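Local coordinates for protein putative glycosyltransferase (GalT1) (Streptococcus parasanguinis, PDB 4PFX) that binds the nucleotide UDP through its GT-D-fold domain and probably acts as a glycosyltransferase, at residues 58-63 with 208-213. Sequence-based numbering, arbitrary orientation.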
ATOM      1  N   LYS A  58      11.121 -10.962  -9.655  1.00 19.94           N
ATOM      2  CA  LYS A  58      11.182 -10.639 -11.068  1.00 23.53           C
ATOM      3  C   LYS A  58       9.975  -9.795 -11.490  1.00 22.72           C
ATOM      4  O   LYS A  58      10.131  -8.790 -12.178  1.00 20.81           O
ATOM      5  CB  LYS A  58      11.261 -11.928 -11.891  1.00 27.56           C
ATOM      6  CG  LYS A  58      11.258 -11.720 -13.387  1.00 34.92           C
ATOM      7  CD  LYS A  58      11.065 -13.055 -14.092  1.00 44.09           C
ATOM      8  CE  LYS A  58      10.914 -12.893 -15.593  1.00 53.57           C
ATOM      9  NZ  LYS A  58      12.195 -12.501 -16.238  1.00 56.83           N
ATOM     10  N   ARG A  59       8.776 -10.203 -11.079  1.00 23.46           N
ATOM     11  CA  ARG A  59       7.578  -9.439 -11.412  1.00 19.56           C
ATOM     12  C   ARG A  59       7.653  -8.030 -10.819  1.00 17.81           C
ATOM     13  O   ARG A  59       7.346  -7.048 -11.494  1.00 19.85           O
ATOM     14  CB  ARG A  59       6.303 -10.149 -10.935  1.00 21.38           C
ATOM     15  CG  ARG A  59       5.875 -11.358 -11.778  1.00 22.08           C
ATOM     16  CD  ARG A  59       5.499 -10.988 -13.211  1.00 27.02           C
ATOM     17  NE  ARG A  59       4.242 -10.245 -13.294  1.00 24.64           N
ATOM     18  CZ  ARG A  59       4.136  -9.013 -13.785  1.00 25.70           C
ATOM     19  NH1 ARG A  59       5.206  -8.389 -14.248  1.00 26.16           N
ATOM     20  NH2 ARG A  59       2.957  -8.406 -13.824  1.00 24.20           N
ATOM     21  N   LEU A  60       8.052  -7.919  -9.557  1.00 17.08           N
ATOM     22  CA  LEU A  60       8.178  -6.596  -8.957  1.00 14.10           C
ATOM     23  C   LEU A  60       9.113  -5.704  -9.776  1.00 19.02           C
ATOM     24  O   LEU A  60       8.798  -4.548 -10.039  1.00 18.97           O
ATOM     25  CB  LEU A  60       8.674  -6.690  -7.524  1.00 14.48           C
ATOM     26  CG  LEU A  60       7.680  -7.241  -6.509  1.00 18.12           C
ATOM     27  CD1 LEU A  60       8.385  -7.428  -5.171  1.00 13.33           C
ATOM     28  CD2 LEU A  60       6.460  -6.315  -6.375  1.00 17.07           C
ATOM     29  N   GLN A  61      10.256  -6.240 -10.194  1.00 18.01           N
ATOM     30  CA  GLN A  61      11.174  -5.455 -11.015  1.00 19.25           C
ATOM     31  C   GLN A  61      10.533  -4.999 -12.328  1.00 18.70           C
ATOM     32  O   GLN A  61      10.738  -3.866 -12.769  1.00 20.52           O
ATOM     33  CB  GLN A  61      12.455  -6.239 -11.294  1.00 22.67           C
ATOM     34  CG  GLN A  61      13.279  -6.463 -10.047  1.00 23.38           C
ATOM     35  CD  GLN A  61      14.561  -7.201 -10.330  1.00 37.61           C
ATOM     36  OE1 GLN A  61      15.495  -6.645 -10.906  1.00 51.12           O
ATOM     37  NE2 GLN A  61      14.613  -8.466  -9.935  1.00 39.34           N
ATOM     38  N   GLN A  62       9.761  -5.879 -12.951  1.00 16.95           N
ATOM     39  CA  GLN A  62       9.145  -5.535 -14.218  1.00 17.76           C
ATOM     40  C   GLN A  62       8.141  -4.411 -14.003  1.00 21.02           C
ATOM     41  O   GLN A  62       8.038  -3.484 -14.809  1.00 22.02           O
ATOM     42  CB  GLN A  62       8.449  -6.753 -14.808  1.00 18.58           C
ATOM     43  CG  GLN A  62       9.403  -7.849 -15.280  1.00 18.38           C
ATOM     44  CD  GLN A  62       8.650  -9.083 -15.735  1.00 21.77           C
ATOM     45  OE1 GLN A  62       7.532  -9.351 -15.269  1.00 26.27           O
ATOM     46  NE2 GLN A  62       9.241  -9.837 -16.658  1.00 26.56           N
ATOM     47  N   ILE A  63       7.400  -4.503 -12.906  1.00 19.39           N
ATOM     48  CA  ILE A  63       6.339  -3.545 -12.635  1.00 16.38           C
ATOM     49  C   ILE A  63       6.931  -2.155 -12.384  1.00 17.09           C
ATOM     50  O   ILE A  63       6.436  -1.159 -12.892  1.00 20.70           O
ATOM     51  CB  ILE A  63       5.450  -4.009 -11.465  1.00 18.36           C
ATOM     52  CG1 ILE A  63       4.734  -5.307 -11.857  1.00 18.55           C
ATOM     53  CG2 ILE A  63       4.432  -2.946 -11.111  1.00 20.10           C
ATOM     54  CD1 ILE A  63       4.123  -6.062 -10.696  1.00 16.79           C
ATOM     55  N   THR A 208       2.519  -9.030  -2.707  1.00 13.07           N
ATOM     56  CA  THR A 208       1.589  -9.706  -3.603  1.00 13.09           C
ATOM     57  C   THR A 208       0.610  -8.711  -4.229  1.00 11.79           C
ATOM     58  O   THR A 208       0.197  -8.884  -5.393  1.00 14.71           O
ATOM     59  CB  THR A 208       0.828 -10.829  -2.882  1.00 13.75           C
ATOM     60  OG1 THR A 208       1.783 -11.752  -2.347  1.00 17.54           O
ATOM     61  CG2 THR A 208      -0.099 -11.579  -3.865  1.00 16.47           C
ATOM     62  N   ALA A 209       0.245  -7.676  -3.469  1.00 12.60           N
ATOM     63  CA  ALA A 209      -0.673  -6.649  -3.960  1.00 13.43           C
ATOM     64  C   ALA A 209      -0.140  -5.962  -5.222  1.00 13.90           C
ATOM     65  O   ALA A 209      -0.915  -5.597  -6.099  1.00 15.78           O
ATOM     66  CB  ALA A 209      -0.931  -5.619  -2.886  1.00 15.95           C
ATOM     67  N   LYS A 210       1.174  -5.773  -5.309  1.00 14.65           N
ATOM     68  CA  LYS A 210       1.734  -5.034  -6.438  1.00 15.25           C
ATOM     69  C   LYS A 210       1.552  -5.807  -7.754  1.00 16.65           C
ATOM     70  O   LYS A 210       1.232  -5.226  -8.802  1.00 16.49           O
ATOM     71  CB  LYS A 210       3.221  -4.723  -6.225  1.00 15.52           C
ATOM     72  CG  LYS A 210       3.685  -4.543  -4.781  1.00 25.48           C
ATOM     73  CD  LYS A 210       2.922  -3.477  -4.043  1.00 24.17           C
ATOM     74  CE  LYS A 210       3.415  -3.351  -2.600  1.00 13.60           C
ATOM     75  NZ  LYS A 210       2.449  -2.564  -1.811  1.00 14.09           N
ATOM     76  N   VAL A 211       1.764  -7.118  -7.688  1.00 15.22           N
ATOM     77  CA  VAL A 211       1.595  -7.991  -8.855  1.00 16.85           C
ATOM     78  C   VAL A 211       0.116  -8.058  -9.220  1.00 20.12           C
ATOM     79  O   VAL A 211      -0.260  -7.926 -10.389  1.00 18.21           O
ATOM     80  CB  VAL A 211       2.151  -9.396  -8.589  1.00 17.47           C
ATOM     81  CG1 VAL A 211       1.986 -10.282  -9.836  1.00 19.74           C
ATOM     82  CG2 VAL A 211       3.620  -9.315  -8.185  1.00 21.07           C
ATOM     83  N   LEU A 212      -0.731  -8.228  -8.213  1.00 18.91           N
ATOM     84  CA  LEU A 212      -2.171  -8.267  -8.445  1.00 18.68           C
ATOM     85  C   LEU A 212      -2.649  -6.999  -9.146  1.00 15.49           C
ATOM     86  O   LEU A 212      -3.350  -7.076 -10.158  1.00 18.15           O
ATOM     87  CB  LEU A 212      -2.925  -8.461  -7.127  1.00 15.55           C
ATOM     88  CG  LEU A 212      -4.428  -8.750  -7.213  1.00 22.45           C
ATOM     89  CD1 LEU A 212      -4.679 -10.034  -7.995  1.00 22.74           C
ATOM     90  CD2 LEU A 212      -5.032  -8.857  -5.829  1.00 19.55           C
ATOM     91  N   VAL A 213      -2.273  -5.835  -8.627  1.00 16.38           N
ATOM     92  CA  VAL A 213      -2.700  -4.577  -9.251  1.00 19.37           C
ATOM     93  C   VAL A 213      -2.211  -4.494 -10.702  1.00 24.41           C
ATOM     94  O   VAL A 213      -2.953  -4.088 -11.593  1.00 20.39           O
ATOM     95  CB  VAL A 213      -2.237  -3.325  -8.459  1.00 13.88           C
ATOM     96  CG1 VAL A 213      -2.427  -2.061  -9.285  1.00 18.39           C
ATOM     97  CG2 VAL A 213      -3.006  -3.209  -7.149  1.00 15.97           C
TER
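Leu60 and Ile63 of helix 54-64 pack against Lys210 and Val211 of helix 206-218, a helix-helix contact inside the GT-D fold beside the UDP pocket. The short segments cross at 57° with their axes 9.6 Å apart, and Arg59 and Val211 are nearest in the backbone, their CA atoms 6.7 Å apart. Ile63 meets the main chain of the other helix, whereas Leu60 meets a side chain. With CG1 of Ile63 anti to the carbonyl carbon, the extended chi2 sends CD1 across to the other backbone, 3.7 Å from Val211 CA and close to Lys210 O. The CG1-CD1 arm of isoleucine is long enough to reach that backbone and apolar enough to be buried there.

Val211 offers both methyls to Arg59: CG2 lies 3.9 Å from Arg59 CB, while CG1 comes obliquely to the guanidinium near NE. That guanidinium is bent back at chi2 and chi3, which lays one face, toward its rim, over Ile63 CD1. Within helix 54-64, Arg59 NH1 donates to Gln62 OE1 at 2.7 Å, tilted 19° out of the guanidinium plane, which helps fix the group. Arginine thus serves twice here, its aliphatic stem packing on valine and its NH2 tying the helices together through a salt bridge with Asp215, further along helix 206-218.

Lys210 divides its labour similarly. Leu60 CD2 lies against its CB and CG, 3.6 Å from Lys210 CB, the two side chains crossing obliquely; this apolar methyl covers the base of the lysine. Lys210 chi1 is off-staggered at -30°, and the chain bends at chi2, then runs straight, taking NZ away from helix 54-64. Arg33, another UDP-binding residue, lies nearby. There Lys210 NZ forms salt bridges with both Asp225 OD2 and the UDP phosphate oxygen O2A.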